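Local coordinates for xyloglucan-specific endo-beta-1,4-glucanase BoGH5A (Bacteroides ovatus, PDB 3ZMR), which cleaves the beta-1,4-glucosidic linkages of the xyloglucan backbone with retention of the beta configuration, releasing xyloglucan oligosaccharides, at residues S191-M194 with D195-E198; K242-A245 with L246-D250; M116-S119 with A120-A124; Y278-Q281 with N282-Q286. All blocks are in the same frame, centred on the assembly; numbering follows the deposited sequence. Where two conformers were deposited one is given.

Interaction 1: residues S191-M194 with D195-E198; sequences SAWM and DKVE
Asp195 N donates to Ser191 O at 2.8 Å, and one residue step at a time the same i to i+4 ladder climbs the first turns of helix 191-206. Glu198 N reaches Met194 O at 2.8 Å, while Val197 N meets Trp193 O almost head-on, its N-H pointing to within a few degrees of the acceptor (173°). The bond from Lys196 N to Ala192 O is weak. Asp195 folds its carboxylate back beside Ser191 O, with OD1 3.1 Å from that oxygen; two acceptors so close would tend to repel, and the salt bridge from OD1 to Arg247 probably offsets this. Around the indole, the packing starts with Val197: its CG2 lies over one face, 4.1 Å from the centroid of the five-membered ring, in a CH-pi contact. The ring gets there because Trp193 CG stands anti to the backbone N (chi1 180°). Lys196 bends at chi3 and brings NZ to the ring edge, 4.1 Å from CZ3, on its way to a salt bridge with Glu147. Trp193 NE1 is hydrogen-bonded to Ala176 O, and His179 meets the indole edge-to-face. With an alanine in place of Trp193 the indole donor to Ala176 O is gone, and that carbonyl would probably be left without its mate and Val197 CG2 without the flat surface it rests on. The helix links barrel strands 170-173 and 210-214. Val197 packs on the Val175 loop, while Met194 and Glu198 touch Phe248 of the adjacent helix 227-248.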
ATOM      1  N   SER A 191      19.142   6.998 -16.353  1.00 16.90           N
ATOM      2  CA  SER A 191      18.725   8.375 -16.078  0.50 24.39           C
ATOM      3  C   SER A 191      17.698   8.844 -17.106  1.00 12.08           C
ATOM      4  O   SER A 191      16.767   9.607 -16.776  1.00 13.24           O
ATOM      5  CB  SER A 191      19.922   9.338 -16.045  0.50 13.61           C
ATOM      6  OG  SER A 191      20.587   9.378 -17.293  0.50 30.46           O
ATOM      7  N   ALA A 192      17.849   8.392 -18.356  1.00 12.57           N
ATOM      8  CA  ALA A 192      16.937   8.806 -19.421  1.00 13.49           C
ATOM      9  C   ALA A 192      15.492   8.336 -19.173  1.00 10.70           C
ATOM     10  O   ALA A 192      14.525   9.023 -19.520  1.00 13.83           O
ATOM     11  CB  ALA A 192      17.425   8.237 -20.728  1.00 14.88           C
ATOM     12  N   TRP A 193      15.350   7.178 -18.543  1.00 12.02           N
ATOM     13  CA  TRP A 193      14.018   6.683 -18.170  1.00  9.92           C
ATOM     14  C   TRP A 193      13.447   7.502 -17.016  1.00 11.84           C
ATOM     15  O   TRP A 193      12.291   7.944 -17.027  1.00 11.81           O
ATOM     16  CB  TRP A 193      14.093   5.228 -17.753  1.00 10.75           C
ATOM     17  CG  TRP A 193      12.772   4.669 -17.350  1.00 11.08           C
ATOM     18  CD1 TRP A 193      12.420   4.230 -16.110  1.00 11.54           C
ATOM     19  CD2 TRP A 193      11.596   4.487 -18.177  1.00 11.49           C
ATOM     20  NE1 TRP A 193      11.111   3.797 -16.107  1.00 10.71           N
ATOM     21  CE2 TRP A 193      10.589   3.915 -17.358  1.00 10.61           C
ATOM     22  CE3 TRP A 193      11.305   4.716 -19.530  1.00  9.63           C
ATOM     23  CZ2 TRP A 193       9.331   3.583 -17.846  1.00 10.14           C
ATOM     24  CZ3 TRP A 193      10.064   4.379 -20.018  1.00 12.23           C
ATOM     25  CH2 TRP A 193       9.089   3.829 -19.188  1.00 12.33           C
ATOM     26  N   MET A 194      14.272   7.740 -16.002  1.00 12.66           N
ATOM     27  CA  MET A 194      13.854   8.572 -14.862  0.50 11.07           C
ATOM     28  C   MET A 194      13.422   9.950 -15.353  1.00 11.89           C
ATOM     29  O   MET A 194      12.458  10.546 -14.844  1.00 12.06           O
ATOM     30  CB  MET A 194      14.993   8.725 -13.851  0.50 15.61           C
ATOM     31  CG  MET A 194      15.409   7.433 -13.188  0.50 17.25           C
ATOM     32  SD  MET A 194      14.060   6.625 -12.311  0.50 17.08           S
ATOM     33  CE  MET A 194      13.531   7.886 -11.167  0.50 21.24           C
ATOM     34  N   ASP A 195      14.123  10.476 -16.355  1.00 11.30           N
ATOM     35  CA  ASP A 195      13.759  11.772 -16.909  1.00 11.41           C
ATOM     36  C   ASP A 195      12.333  11.754 -17.483  1.00 11.68           C
ATOM     37  O   ASP A 195      11.598  12.725 -17.388  1.00 12.35           O
ATOM     38  CB  ASP A 195      14.694  12.198 -18.054  1.00 12.56           C
ATOM     39  CG  ASP A 195      16.135  12.497 -17.619  1.00 15.62           C
ATOM     40  OD1 ASP A 195      16.412  12.670 -16.415  1.00 14.27           O
ATOM     41  OD2 ASP A 195      16.991  12.598 -18.539  1.00 16.42           O
ATOM     42  N   LYS A 196      11.980  10.669 -18.178  1.00 11.78           N
ATOM     43  CA  LYS A 196      10.641  10.551 -18.799  1.00 12.61           C
ATOM     44  C   LYS A 196       9.549  10.484 -17.724  1.00 10.07           C
ATOM     45  O   LYS A 196       8.523  11.128 -17.800  1.00 11.71           O
ATOM     46  CB  LYS A 196      10.568   9.301 -19.702  1.00 14.64           C
ATOM     47  CG  LYS A 196      11.329   9.447 -21.013  1.00 21.36           C
ATOM     48  CD  LYS A 196      11.422   8.133 -21.761  1.00 27.08           C
ATOM     49  CE  LYS A 196      10.138   7.793 -22.496  1.00 37.90           C
ATOM     50  NZ  LYS A 196      10.396   6.617 -23.398  1.00 23.29           N
ATOM     51  N   VAL A 197       9.794   9.653 -16.719  1.00 10.82           N
ATOM     52  CA  VAL A 197       8.875   9.556 -15.586  1.00 13.86           C
ATOM     53  C   VAL A 197       8.703  10.954 -14.921  1.00  9.80           C
ATOM     54  O   VAL A 197       7.591  11.439 -14.661  1.00 10.61           O
ATOM     55  CB  VAL A 197       9.332   8.492 -14.569  1.00 14.17           C
ATOM     56  CG1 VAL A 197       8.339   8.454 -13.408  1.00 16.04           C
ATOM     57  CG2 VAL A 197       9.458   7.114 -15.229  1.00 11.06           C
ATOM     58  N   GLU A 198       9.827  11.591 -14.629  1.00 10.42           N
ATOM     59  CA  GLU A 198       9.781  12.917 -14.005  1.00 10.55           C
ATOM     60  C   GLU A 198       9.022  13.942 -14.855  1.00  9.17           C
ATOM     61  O   GLU A 198       8.302  14.780 -14.324  1.00 10.82           O
ATOM     62  CB  GLU A 198      11.210  13.404 -13.696  1.00 11.37           C
ATOM     63  CG  GLU A 198      11.201  14.747 -12.973  1.00 12.57           C
ATOM     64  CD  GLU A 198      12.541  15.280 -12.533  1.00 12.11           C
ATOM     65  OE1 GLU A 198      13.555  14.792 -13.036  1.00 15.28           O
ATOM     66  OE2 GLU A 198      12.537  16.271 -11.748  1.00 16.14           O
TER

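Interaction 2: residues K242-A245 with L246-D250; sequences KQIA and LRFRD
Lys242 O takes the N-H of Leu246 at 3.0 Å, the donor tilted about 30° from the carbonyl plane. The same oxygen is hugged by the leucine side chain, CG lying 3.2 Å away. Further along, Arg247 N bonds to Gln243 O and Phe248 N to Ile244 O. Arg249 N comes to 3.0 Å of Ala245 O, but at an angle too poor for a bond, and the side-chain ND2 of Asn299 donates to that oxygen. Lys242 runs fully extended beside Leu246, the two side chains pointing the same way with CG 4.1 Å from CD1; beyond, its ammonium pairs with Glu101 and sits on the Tyr99 ring. Leu246 CD2 lies over the rim of one face of the Arg249 guanidinium, 3.4 Å above its plane, and Arg249 NH1 bonds to Thr295 O and Glu101 O. On the inner side Phe248 turns its ring edge to Ile244 O, bringing CD2 within 3.3 Å of that oxygen and 3.9 Å of Ile244 CG2. Arg247 CG lies over one face of that ring, toward the rim. This is the C-terminal end of helix 227-248, leading to barrel strand 255-258: Phe248 packs on Leu255 and Phe257 of that strand, Ile244 and Phe248 share Ile213 of strand 210-214, and Arg247 reaches across to helix 191-206.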
ATOM      1  N   LYS A 242      15.557   3.928  -3.297  1.00  9.03           N
ATOM      2  CA  LYS A 242      16.546   4.945  -2.981  1.00  9.51           C
ATOM      3  C   LYS A 242      16.733   5.907  -4.173  1.00  8.05           C
ATOM      4  O   LYS A 242      16.786   7.141  -4.039  1.00  9.75           O
ATOM      5  CB  LYS A 242      17.860   4.320  -2.528  1.00  9.78           C
ATOM      6  CG  LYS A 242      18.885   5.352  -2.106  1.00 18.36           C
ATOM      7  CD  LYS A 242      20.140   4.670  -1.552  1.00 19.52           C
ATOM      8  CE  LYS A 242      21.155   5.736  -1.176  1.00 16.63           C
ATOM      9  NZ  LYS A 242      22.453   5.180  -0.728  1.00 21.30           N
ATOM     10  N   GLN A 243      16.834   5.319  -5.367  1.00  8.96           N
ATOM     11  CA  GLN A 243      16.989   6.108  -6.572  1.00  8.92           C
ATOM     12  C   GLN A 243      15.802   7.004  -6.869  1.00  8.77           C
ATOM     13  O   GLN A 243      15.932   8.186  -7.220  1.00 10.34           O
ATOM     14  CB  GLN A 243      17.216   5.215  -7.781  1.00 14.04           C
ATOM     15  CG  GLN A 243      18.557   4.493  -7.719  1.00 11.58           C
ATOM     16  CD  GLN A 243      18.646   3.446  -8.793  1.00 10.44           C
ATOM     17  OE1 GLN A 243      18.964   3.742  -9.953  1.00 13.79           O
ATOM     18  NE2 GLN A 243      18.340   2.223  -8.422  1.00 10.89           N
ATOM     19  N   ILE A 244      14.621   6.401  -6.780  1.00  9.14           N
ATOM     20  CA  ILE A 244      13.400   7.151  -7.092  1.00  9.65           C
ATOM     21  C   ILE A 244      13.185   8.286  -6.062  1.00  7.43           C
ATOM     22  O   ILE A 244      12.909   9.451  -6.419  1.00  9.82           O
ATOM     23  CB  ILE A 244      12.183   6.219  -7.094  1.00  9.91           C
ATOM     24  CG1 ILE A 244      12.339   5.099  -8.144  1.00 10.26           C
ATOM     25  CG2 ILE A 244      10.896   7.017  -7.317  1.00  9.36           C
ATOM     26  CD1 ILE A 244      11.494   3.886  -7.817  1.00 11.93           C
ATOM     27  N   ALA A 245      13.359   7.939  -4.778  1.00  8.74           N
ATOM     28  CA  ALA A 245      13.225   8.936  -3.710  1.00  9.16           C
ATOM     29  C   ALA A 245      14.196  10.086  -3.885  1.00  9.75           C
ATOM     30  O   ALA A 245      13.831  11.248  -3.714  1.00  9.14           O
ATOM     31  CB  ALA A 245      13.416   8.268  -2.358  1.00 10.10           C
ATOM     32  N   LEU A 246      15.445   9.781  -4.241  1.00  8.74           N
ATOM     33  CA  LEU A 246      16.429  10.860  -4.458  1.00  9.96           C
ATOM     34  C   LEU A 246      16.073  11.724  -5.648  1.00  9.97           C
ATOM     35  O   LEU A 246      16.219  12.954  -5.604  1.00 11.67           O
ATOM     36  CB  LEU A 246      17.846  10.298  -4.582  1.00  9.90           C
ATOM     37  CG  LEU A 246      18.487   9.794  -3.261  1.00 10.09           C
ATOM     38  CD1 LEU A 246      19.796   9.068  -3.514  1.00 13.41           C
ATOM     39  CD2 LEU A 246      18.681  10.939  -2.279  1.00 12.58           C
ATOM     40  N   ARG A 247      15.589  11.106  -6.718  1.00  9.87           N
ATOM     41  CA  ARG A 247      15.229  11.914  -7.903  1.00 11.43           C
ATOM     42  C   ARG A 247      14.090  12.905  -7.574  1.00  8.17           C
ATOM     43  O   ARG A 247      14.099  14.047  -8.040  1.00 10.53           O
ATOM     44  CB  ARG A 247      14.842  11.023  -9.100  1.00 11.63           C
ATOM     45  CG  ARG A 247      14.245  11.781 -10.283  1.00 14.67           C
ATOM     46  CD  ARG A 247      15.221  12.729 -10.931  1.00 20.30           C
ATOM     47  NE  ARG A 247      16.204  12.039 -11.755  1.00 16.23           N
ATOM     48  CZ  ARG A 247      16.250  12.072 -13.099  1.00 14.19           C
ATOM     49  NH1 ARG A 247      15.343  12.710 -13.807  1.00 16.28           N
ATOM     50  NH2 ARG A 247      17.220  11.417 -13.728  1.00 15.15           N
ATOM     51  N   PHE A 248      13.100  12.432  -6.797  1.00  9.01           N
ATOM     52  CA  PHE A 248      11.897  13.194  -6.532  1.00  8.36           C
ATOM     53  C   PHE A 248      11.855  13.925  -5.172  1.00  8.79           C
ATOM     54  O   PHE A 248      10.830  14.474  -4.758  1.00 10.04           O
ATOM     55  CB  PHE A 248      10.674  12.288  -6.705  1.00  8.22           C
ATOM     56  CG  PHE A 248      10.382  11.920  -8.135  1.00  9.04           C
ATOM     57  CD1 PHE A 248       9.726  12.820  -8.971  1.00 14.14           C
ATOM     58  CD2 PHE A 248      10.755  10.683  -8.640  1.00  9.09           C
ATOM     59  CE1 PHE A 248       9.492  12.490 -10.274  1.00 10.36           C
ATOM     60  CE2 PHE A 248      10.523  10.345  -9.954  1.00 15.05           C
ATOM     61  CZ  PHE A 248       9.877  11.237 -10.767  1.00 11.60           C
ATOM     62  N   ARG A 249      13.010  13.984  -4.502  1.00  8.51           N
ATOM     63  CA  ARG A 249      13.077  14.455  -3.121  1.00  9.41           C
ATOM     64  C   ARG A 249      12.593  15.898  -2.945  1.00  9.89           C
ATOM     65  O   ARG A 249      12.051  16.234  -1.893  1.00 10.13           O
ATOM     66  CB  ARG A 249      14.541  14.338  -2.618  1.00  9.90           C
ATOM     67  CG  ARG A 249      14.706  14.748  -1.145  1.00  9.59           C
ATOM     68  CD  ARG A 249      16.005  14.277  -0.545  1.00 12.50           C
ATOM     69  NE  ARG A 249      17.174  14.706  -1.308  1.00 11.07           N
ATOM     70  CZ  ARG A 249      18.425  14.366  -1.030  1.00 10.27           C
ATOM     71  NH1 ARG A 249      18.721  13.545  -0.021  1.00 10.79           N
ATOM     72  NH2 ARG A 249      19.391  14.825  -1.812  1.00 13.55           N
ATOM     73  N   ASP A 250      12.830  16.763  -3.938  1.00 10.50           N
ATOM     74  CA  ASP A 250      12.510  18.199  -3.787  1.00 10.07           C
ATOM     75  C   ASP A 250      11.102  18.586  -4.197  1.00 10.59           C
ATOM     76  O   ASP A 250      10.766  19.755  -4.159  1.00 11.42           O
ATOM     77  CB  ASP A 250      13.545  19.077  -4.489  1.00 12.61           C
ATOM     78  CG  ASP A 250      14.940  18.944  -3.897  1.00 14.47           C
ATOM     79  OD1 ASP A 250      15.109  18.504  -2.733  1.00 14.75           O
ATOM     80  OD2 ASP A 250      15.903  19.305  -4.605  1.00 17.92           O
TER

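Interaction 3: residues M116-S119 with A120-A124; sequences MQLS and ALMKA
Leu121 N sits well above the flat peptide carbonyl of Leu118, 58° out of its plane, and donates to Leu118 O at 3.0 Å. Met122 N stands still further over the carbonyl of Ser119, 70° out of plane, at 3.1 Å from Ser119 O. Both are i to i+3 bonds of the 3-10 kind, so helix 115-122 tightens in its last turn. It runs across the N-terminal ends of strands in the TIM barrel, where Leu118, Leu121 and Met122 touch Tyr210, and Ser119 and Met122 touch Phe332. On the helix itself, Met122 CG approaches Leu118 O to 3.4 Å, and bending at chi3 turns the chain end beyond SD. Ser119 swings OG between its own backbone N and carbonyl carbon (chi1 78°), a position from which it donates to Met116 O. That carbonyl also receives a weak bond from Ala120 N, at 3.3 Å. If an alanine replaced Ser119, Met116 O would lose the hydroxyl donor and would probably be held less firmly, by the weak Ala120 bond. Lys123 leaves the helix with positive phi, and Ala124 then pairs by backbone with Asp169. Beside the turn, Leu118 CD2 rests 4.0 Å from Met122 SD.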
ATOM      1  N   MET A 116      -4.695  11.865   6.900  1.00  9.81           N
ATOM      2  CA  MET A 116      -6.163  11.890   6.903  1.00 10.21           C
ATOM      3  C   MET A 116      -6.707  13.224   6.349  1.00 10.56           C
ATOM      4  O   MET A 116      -7.662  13.268   5.555  1.00 11.81           O
ATOM      5  CB  MET A 116      -6.717  11.585   8.304  1.00 10.30           C
ATOM      6  CG  MET A 116      -8.236  11.480   8.335  1.00 11.27           C
ATOM      7  SD  MET A 116      -8.932  10.134   7.322  1.00 12.42           S
ATOM      8  CE  MET A 116      -8.434   8.783   8.318  1.00 17.06           C
ATOM      9  N   GLN A 117      -6.136  14.332   6.815  1.00  9.80           N
ATOM     10  CA  GLN A 117      -6.564  15.668   6.360  1.00 10.65           C
ATOM     11  C   GLN A 117      -6.269  15.846   4.876  1.00 10.09           C
ATOM     12  O   GLN A 117      -7.065  16.383   4.129  1.00 12.06           O
ATOM     13  CB  GLN A 117      -5.858  16.756   7.168  1.00 15.10           C
ATOM     14  CG  GLN A 117      -6.363  16.895   8.599  1.00 12.77           C
ATOM     15  CD  GLN A 117      -5.570  17.908   9.388  1.00 16.11           C
ATOM     16  OE1 GLN A 117      -4.371  17.759   9.531  1.00 12.06           O
ATOM     17  NE2 GLN A 117      -6.235  18.970   9.858  1.00 22.54           N
ATOM     18  N   LEU A 118      -5.115  15.349   4.441  1.00 10.50           N
ATOM     19  CA  LEU A 118      -4.752  15.433   3.033  1.00 13.82           C
ATOM     20  C   LEU A 118      -5.764  14.643   2.214  1.00  9.33           C
ATOM     21  O   LEU A 118      -6.157  15.083   1.120  1.00 11.52           O
ATOM     22  CB  LEU A 118      -3.332  14.929   2.799  1.00 11.65           C
ATOM     23  CG  LEU A 118      -2.709  15.438   1.498  1.00 10.00           C
ATOM     24  CD1 LEU A 118      -2.149  16.837   1.649  1.00 13.27           C
ATOM     25  CD2 LEU A 118      -1.615  14.494   1.003  1.00 11.64           C
ATOM     26  N   SER A 119      -6.183  13.487   2.730  1.00 10.12           N
ATOM     27  CA  SER A 119      -7.113  12.619   1.989  1.00 15.59           C
ATOM     28  C   SER A 119      -8.427  13.344   1.692  1.00 10.51           C
ATOM     29  O   SER A 119      -9.012  13.166   0.628  1.00 12.27           O
ATOM     30  CB  SER A 119      -7.348  11.278   2.699  1.00 12.47           C
ATOM     31  OG  SER A 119      -8.230  11.393   3.779  1.00 11.38           O
ATOM     32  N   ALA A 120      -8.841  14.221   2.590  1.00 12.27           N
ATOM     33  CA  ALA A 120     -10.108  14.920   2.426  1.00 12.96           C
ATOM     34  C   ALA A 120     -10.031  15.977   1.294  1.00 13.62           C
ATOM     35  O   ALA A 120     -11.061  16.392   0.753  1.00 19.51           O
ATOM     36  CB  ALA A 120     -10.489  15.582   3.733  1.00 17.28           C
ATOM     37  N   LEU A 121      -8.816  16.380   0.924  1.00 13.02           N
ATOM     38  CA  LEU A 121      -8.557  17.321  -0.180  1.00 13.31           C
ATOM     39  C   LEU A 121      -8.400  16.607  -1.524  1.00 15.94           C
ATOM     40  O   LEU A 121      -8.526  17.199  -2.593  1.00 15.82           O
ATOM     41  CB  LEU A 121      -7.275  18.118   0.103  1.00 13.49           C
ATOM     42  CG  LEU A 121      -7.245  18.891   1.413  1.00 14.64           C
ATOM     43  CD1 LEU A 121      -5.901  19.614   1.566  1.00 15.30           C
ATOM     44  CD2 LEU A 121      -8.395  19.891   1.475  1.00 18.75           C
ATOM     45  N   MET A 122      -8.111  15.323  -1.451  1.00 20.00           N
ATOM     46  CA  MET A 122      -7.774  14.554  -2.651  1.00 19.80           C
ATOM     47  C   MET A 122      -9.006  14.199  -3.452  1.00 25.63           C
ATOM     48  O   MET A 122      -9.003  14.334  -4.679  1.00 26.75           O
ATOM     49  CB  MET A 122      -6.920  13.338  -2.271  1.00 21.80           C
ATOM     50  CG  MET A 122      -5.497  13.764  -1.907  1.00 23.16           C
ATOM     51  SD  MET A 122      -4.368  12.561  -1.159  1.00 21.40           S
ATOM     52  CE  MET A 122      -4.353  11.410  -2.484  1.00 31.63           C
ATOM     53  N   LYS A 123     -10.039  13.755  -2.735  1.00 29.25           N
ATOM     54  CA  LYS A 123     -11.427  13.581  -3.225  1.00 33.01           C
ATOM     55  C   LYS A 123     -11.647  12.367  -4.136  1.00 23.94           C
ATOM     56  O   LYS A 123     -12.265  11.393  -3.733  1.00 31.77           O
ATOM     57  CB  LYS A 123     -11.963  14.850  -3.890  1.00 32.37           C
ATOM     58  CG  LYS A 123     -12.276  15.949  -2.866  1.00 49.39           C
ATOM     59  CD  LYS A 123     -12.544  17.297  -3.519  1.00114.57           C
ATOM     60  CE  LYS A 123     -11.918  18.422  -2.708  1.00119.66           C
ATOM     61  NZ  LYS A 123     -12.453  19.767  -3.045  1.00106.67           N
ATOM     62  N   ALA A 124     -11.219  12.491  -5.383  1.00 27.40           N
ATOM     63  CA  ALA A 124     -11.344  11.401  -6.358  1.00 20.47           C
ATOM     64  C   ALA A 124     -10.295  11.522  -7.426  1.00 16.98           C
ATOM     65  O   ALA A 124      -9.722  12.589  -7.683  1.00 17.12           O
ATOM     66  CB  ALA A 124     -12.698  11.392  -7.012  1.00 25.95           C
TER

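Interaction 4: residues Y278-Q281 with N282-Q286; sequences YRVQ and NGFNQ
Gln281 begins with CB 3.2 Å from Asn282 N, on helix 275-293, the TIM-barrel helix that joins strands 255-258 and 304-307. CG goes anti to the backbone N (chi1 179°), and a turn at chi2 brings CD and OE1 back to 3.6 Å from Asn282 N. At the tip, OE1 accepts a bond from a water at 2.7 Å, and that water also donates to Asn282 OD1, tying together residues adjacent in the chain. NE2 donates to a second water, which passes a bond on to Asn285 OD1, and also to Gln307 O. Asn285 ND2 bonds to the same Gln307 O, so two amides whose planes stand 89° apart converge on one carbonyl at the end of strand 304-307. These bonds hold the buried Gln281 amide in its rotation, its side chain about 9 Å from that of Glu262, probably the proton donor. Asn282 ND2 donates to His319 O, and its OD1, besides the water, accepts from Thr321 N. On another side of the helix, where Leu233 and Leu237 of helix 227-248 press on Phe284, Val280 O lies over one face of that ring, 3.6 Å above its plane, and Val280 CG1 meets CZ at 3.7 Å.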
ATOM      1  N   TYR A 278       2.382 -12.882   5.220  1.00  9.74           N
ATOM      2  CA  TYR A 278       2.008 -11.559   5.767  1.00 10.48           C
ATOM      3  C   TYR A 278       3.178 -10.839   6.429  1.00 10.13           C
ATOM      4  O   TYR A 278       3.338  -9.626   6.286  1.00 11.52           O
ATOM      5  CB  TYR A 278       0.807 -11.650   6.691  1.00 10.57           C
ATOM      6  CG  TYR A 278      -0.450 -12.138   6.023  1.00 10.33           C
ATOM      7  CD1 TYR A 278      -1.038 -11.449   4.975  1.00 12.23           C
ATOM      8  CD2 TYR A 278      -1.052 -13.321   6.445  1.00 11.36           C
ATOM      9  CE1 TYR A 278      -2.186 -11.912   4.368  1.00 12.19           C
ATOM     10  CE2 TYR A 278      -2.217 -13.790   5.855  1.00 12.89           C
ATOM     11  CZ  TYR A 278      -2.765 -13.087   4.790  1.00 11.86           C
ATOM     12  OH  TYR A 278      -3.938 -13.503   4.180  1.00 12.57           O
ATOM     13  N   ARG A 279       4.002 -11.579   7.158  1.00 11.19           N
ATOM     14  CA  ARG A 279       5.170 -10.995   7.798  1.00 12.22           C
ATOM     15  C   ARG A 279       6.138 -10.395   6.784  1.00 10.77           C
ATOM     16  O   ARG A 279       6.612  -9.251   6.944  1.00 11.66           O
ATOM     17  CB  ARG A 279       5.867 -12.032   8.705  1.00 14.54           C
ATOM     18  CG  ARG A 279       7.148 -11.503   9.345  1.00 14.17           C
ATOM     19  CD  ARG A 279       7.669 -12.404  10.466  1.00 20.64           C
ATOM     20  NE  ARG A 279       7.694 -13.807  10.047  1.00 19.82           N
ATOM     21  CZ  ARG A 279       8.547 -14.345   9.185  1.00 21.24           C
ATOM     22  NH1 ARG A 279       9.520 -13.616   8.636  1.00 22.48           N
ATOM     23  NH2 ARG A 279       8.443 -15.646   8.881  1.00 18.69           N
ATOM     24  N   VAL A 280       6.415 -11.144   5.730  1.00  9.93           N
ATOM     25  CA  VAL A 280       7.388 -10.717   4.760  1.00 10.18           C
ATOM     26  C   VAL A 280       6.808  -9.562   3.912  1.00 10.42           C
ATOM     27  O   VAL A 280       7.488  -8.584   3.622  1.00 10.11           O
ATOM     28  CB  VAL A 280       7.873 -11.886   3.878  1.00 11.09           C
ATOM     29  CG1 VAL A 280       8.772 -11.357   2.779  1.00 15.31           C
ATOM     30  CG2 VAL A 280       8.604 -12.923   4.729  1.00 11.84           C
ATOM     31  N   GLN A 281       5.528  -9.651   3.560  1.00 10.80           N
ATOM     32  CA  GLN A 281       4.900  -8.586   2.761  1.00  9.40           C
ATOM     33  C   GLN A 281       4.744  -7.289   3.566  1.00  8.51           C
ATOM     34  O   GLN A 281       5.057  -6.202   3.063  1.00  9.26           O
ATOM     35  CB  GLN A 281       3.576  -9.056   2.174  1.00  9.21           C
ATOM     36  CG  GLN A 281       2.856  -8.008   1.350  1.00  8.40           C
ATOM     37  CD  GLN A 281       1.853  -7.217   2.152  1.00  9.35           C
ATOM     38  OE1 GLN A 281       1.221  -7.722   3.084  1.00  9.77           O
ATOM     39  NE2 GLN A 281       1.670  -5.979   1.746  1.00  9.71           N
ATOM     40  N   ASN A 282       4.308  -7.382   4.820  1.00  9.11           N
ATOM     41  CA  ASN A 282       4.328  -6.203   5.686  1.00 10.52           C
ATOM     42  C   ASN A 282       5.754  -5.635   5.799  1.00  9.75           C
ATOM     43  O   ASN A 282       5.950  -4.414   5.759  1.00 10.13           O
ATOM     44  CB  ASN A 282       3.757  -6.528   7.057  1.00  9.93           C
ATOM     45  CG  ASN A 282       2.231  -6.485   7.121  1.00  9.52           C
ATOM     46  OD1 ASN A 282       1.601  -5.496   6.733  1.00  9.99           O
ATOM     47  ND2 ASN A 282       1.646  -7.534   7.682  1.00 11.51           N
ATOM     48  N   GLY A 283       6.748  -6.528   5.785  1.00  9.49           N
ATOM     49  CA  GLY A 283       8.130  -6.127   5.777  1.00 10.00           C
ATOM     50  C   GLY A 283       8.537  -5.271   4.577  1.00 10.04           C
ATOM     51  O   GLY A 283       9.337  -4.351   4.705  1.00 11.36           O
ATOM     52  N   PHE A 284       8.019  -5.599   3.396  1.00  9.60           N
ATOM     53  CA  PHE A 284       8.283  -4.787   2.179  1.00  9.24           C
ATOM     54  C   PHE A 284       7.818  -3.342   2.393  1.00  8.35           C
ATOM     55  O   PHE A 284       8.481  -2.388   1.972  1.00  9.35           O
ATOM     56  CB  PHE A 284       7.592  -5.369   0.934  1.00 10.01           C
ATOM     57  CG  PHE A 284       8.089  -6.761   0.510  1.00  9.18           C
ATOM     58  CD1 PHE A 284       9.381  -7.201   0.762  1.00 10.57           C
ATOM     59  CD2 PHE A 284       7.231  -7.633  -0.142  1.00 11.07           C
ATOM     60  CE1 PHE A 284       9.795  -8.485   0.367  1.00 12.96           C
ATOM     61  CE2 PHE A 284       7.629  -8.884  -0.573  1.00 11.40           C
ATOM     62  CZ  PHE A 284       8.914  -9.323  -0.316  1.00 15.34           C
ATOM     63  N   ASN A 285       6.636  -3.185   2.987  1.00  8.64           N
ATOM     64  CA  ASN A 285       6.124  -1.849   3.304  1.00  7.98           C
ATOM     65  C   ASN A 285       7.084  -1.090   4.207  1.00  7.59           C
ATOM     66  O   ASN A 285       7.364   0.079   3.992  1.00  9.05           O
ATOM     67  CB  ASN A 285       4.736  -1.891   3.945  1.00  8.78           C
ATOM     68  CG  ASN A 285       3.638  -2.331   2.995  1.00  9.56           C
ATOM     69  OD1 ASN A 285       3.747  -2.220   1.781  1.00 10.08           O
ATOM     70  ND2 ASN A 285       2.552  -2.817   3.574  1.00 10.05           N
ATOM     71  N   GLN A 286       7.620  -1.780   5.197  1.00  7.82           N
ATOM     72  CA  GLN A 286       8.603  -1.186   6.102  1.00  8.82           C
ATOM     73  C   GLN A 286       9.914  -0.792   5.392  1.00  8.48           C
ATOM     74  O   GLN A 286      10.451   0.297   5.643  1.00  9.44           O
ATOM     75  CB  GLN A 286       8.888  -2.110   7.295  1.00  8.74           C
ATOM     76  CG  GLN A 286       9.761  -1.400   8.337  1.00  9.21           C
ATOM     77  CD  GLN A 286       8.993  -0.343   9.099  1.00  9.79           C
ATOM     78  OE1 GLN A 286       8.079  -0.663   9.862  1.00 11.77           O
ATOM     79  NE2 GLN A 286       9.330   0.922   8.861  1.00 11.89           N
TER
HETATM   80  O   HOH W   1      -0.295  -6.227   4.788  1.00 11.38           O
HETATM   81  O   HOH W   2       3.559  -4.573   0.059  1.00 11.63           O

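Overall arrangement
All four interactions are turns of helices packed on one eight-stranded parallel barrel, met along the chain in the order 3, 1, 2, 4. Interaction 3, in helix 115-122 ahead of the first barrel strand, lies across the N-terminal ends of strands. Interactions 1, 2 and 4 belong to helices 191-206, 227-248 and 275-293, which follow the second, third and fourth strands in turn. Only interactions 1 and 2 touch: their centres are 12 Å apart, and Arg247 NH1 binds Asp195 OD1 at 2.8 Å and Glu198 OE1 at 2.9 Å, pinning neighbouring helices together. The other pairs have centres 22 to 28 Å apart and are related only by the shared barrel, which carries the probable catalytic glutamates.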